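Local coordinates for Phi class glutathione transferase GSTF1 (PDB 4RI6) that conjugates glutathione to electrophilic compounds, probably including halide-bearing substrates, as a Phi class detoxification enzyme, at the interface of chains A and B. Residues are numbered along the deposited sequence; one frame, centred on the assembly and turned at random. Chains: chain A/B, Phi class glutathione transferase GSTF1.

The interface of chains A and B. Residues chain A 101, 104-105, 108-109; chain B 53, 67-68.
A:Gln101 reaches across the dimer interface to the backbone of B:Phe67. Its side-chain carbonyl OE1 accepts a hydrogen bond from B:Phe67 N at 3.1 Å. The N-H lies in the plane of the amide carbonyl and the bond is fairly straight, 155° at the hydrogen. A:Gln101 CG sits between the backbone N and the carbonyl carbon (chi1 68°). From there the extended chain passes over one face of the B:Phe67 ring, with the amide toward the rim and tilted against the ring plane.

The tight part runs from the two phenylalanines to the B:Glu68 methylenes. The CE1 corner of B:Phe67 meets A:Thr105 OG1 at 3.2 Å. That hydroxyl, beside its backbone N (chi1 -65°), donates to A:Gln101 O within the helix. The same torsion swings A:Thr105 CG2 toward B:Phe53, 3.5 Å from CZ. A:Thr109 CG2 continues this apolar strip one turn on, near CE1 of the same ring. B:Phe67 CE1 meets the B:Phe53 ring at its edge. B:Glu68 CB packs on A:Glu104 CB at 3.5 Å. With an alanine at B:Phe67 the backbone bond could stay, but a gap would probably open beside A:Thr105 and B:Phe53, and the A:Gln101 side chain would lose its ring cover.

The B:Glu68 carboxylate is the looser, wetter side. Water 2 lies 2.6 Å from B:Glu68 OE2 and also bonds both threonine hydroxyls. Water 1 joins B:Glu68 OE1 to A:Glu104 OE1. A:Glu104 OE1 and B:Glu68 OE1 are 4.3 Å apart; this water may ease any repulsion of like charges.

Chain A contributes one face of helix 93-122, from the C-terminal domain. Chain B contributes parts of the thioredoxin-like N-terminal domain: the loop bearing B:Phe53, and strand 65-67 with B:Glu68 just after it, before helix 69-79. B:Glu68 also lines the glutathione pocket. The two-fold axis repeats the contact.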
loop_
_atom_site.group_PDB
_atom_site.type_symbol
_atom_site.label_atom_id
_atom_site.label_comp_id
_atom_site.label_asym_id
_atom_site.label_seq_id
_atom_site.Cartn_x
_atom_site.Cartn_y
_atom_site.Cartn_z
ATOM N N GLN A 101 -5.344 5.298 6.818
ATOM C CA GLN A 101 -4.262 4.667 7.577
ATOM C C GLN A 101 -4.536 3.167 7.768
ATOM O O GLN A 101 -3.602 2.381 7.805
ATOM C CB GLN A 101 -4.045 5.360 8.931
ATOM C CG GLN A 101 -5.177 5.161 9.900
ATOM C CD GLN A 101 -5.123 6.100 11.090
ATOM O OE1 GLN A 101 -4.047 6.438 11.598
ATOM N NE2 GLN A 101 -6.294 6.543 11.531
ATOM N N GLU A 104 -3.800 1.439 4.486
ATOM C CA GLU A 104 -2.358 1.187 4.391
ATOM C C GLU A 104 -1.973 0.004 5.279
ATOM O O GLU A 104 -1.057 -0.754 4.963
ATOM C CB GLU A 104 -1.564 2.441 4.777
ATOM C CG GLU A 104 -1.579 3.501 3.732
ATOM C CD GLU A 104 -0.876 3.042 2.470
ATOM O OE1 GLU A 104 0.200 2.437 2.581
ATOM O OE2 GLU A 104 -1.403 3.269 1.367
ATOM N N THR A 105 -2.638 -0.139 6.422
ATOM C CA THR A 105 -2.398 -1.295 7.273
ATOM C C THR A 105 -2.768 -2.590 6.545
ATOM O O THR A 105 -2.049 -3.577 6.651
ATOM C CB THR A 105 -3.147 -1.124 8.619
ATOM O OG1 THR A 105 -2.559 -0.007 9.298
ATOM C CG2 THR A 105 -3.022 -2.354 9.502
ATOM N N GLN A 108 0.232 -2.985 3.855
ATOM C CA GLN A 108 1.580 -3.184 4.374
ATOM C C GLN A 108 1.724 -4.207 5.481
ATOM O O GLN A 108 2.805 -4.733 5.683
ATOM C CB GLN A 108 2.118 -1.851 4.905
ATOM C CG GLN A 108 2.224 -0.765 3.858
ATOM C CD GLN A 108 3.068 -1.192 2.678
ATOM O OE1 GLN A 108 4.201 -1.576 2.846
ATOM N NE2 GLN A 108 2.494 -1.185 1.496
ATOM N N THR A 109 0.643 -4.477 6.210
ATOM C CA THR A 109 0.749 -5.256 7.450
ATOM C C THR A 109 -0.083 -6.560 7.430
ATOM O O THR A 109 0.445 -7.646 7.634
ATOM C CB THR A 109 0.356 -4.342 8.635
ATOM O OG1 THR A 109 1.242 -3.216 8.623
ATOM C CG2 THR A 109 0.454 -5.085 9.968
ATOM N N PHE B 53 1.156 -0.695 16.198
ATOM C CA PHE B 53 2.005 -1.772 15.702
ATOM C C PHE B 53 3.432 -1.599 16.194
ATOM O O PHE B 53 4.294 -2.420 15.903
ATOM C CB PHE B 53 1.948 -1.833 14.167
ATOM C CG PHE B 53 0.576 -2.137 13.664
ATOM C CD1 PHE B 53 0.117 -3.437 13.661
ATOM C CD2 PHE B 53 -0.284 -1.126 13.270
ATOM C CE1 PHE B 53 -1.160 -3.734 13.259
ATOM C CE2 PHE B 53 -1.575 -1.431 12.853
ATOM C CZ PHE B 53 -1.998 -2.732 12.851
ATOM N N PHE B 67 -1.058 7.083 11.486
ATOM C CA PHE B 67 0.110 6.252 11.227
ATOM C C PHE B 67 0.053 5.728 9.790
ATOM O O PHE B 67 -0.881 6.020 9.066
ATOM C CB PHE B 67 0.233 5.113 12.254
ATOM C CG PHE B 67 -0.926 4.187 12.302
ATOM C CD1 PHE B 67 -0.951 3.041 11.543
ATOM C CD2 PHE B 67 -1.975 4.425 13.175
ATOM C CE1 PHE B 67 -2.011 2.172 11.622
ATOM C CE2 PHE B 67 -3.041 3.549 13.243
ATOM C CZ PHE B 67 -3.051 2.440 12.456
ATOM N N GLU B 68 1.102 4.998 9.414
ATOM C CA GLU B 68 1.412 4.503 8.068
ATOM C C GLU B 68 1.885 5.648 7.169
ATOM O O GLU B 68 1.134 6.556 6.832
ATOM C CB GLU B 68 0.242 3.736 7.434
ATOM C CG GLU B 68 0.216 2.248 7.818
ATOM C CD GLU B 68 1.418 1.467 7.280
ATOM O OE1 GLU B 68 2.125 2.000 6.423
ATOM O OE2 GLU B 68 1.654 0.325 7.729
HETATM O O HOH W 1 2.285 3.333 4.074
HETATM O O HOH W 2 0.339 -0.857 9.593
#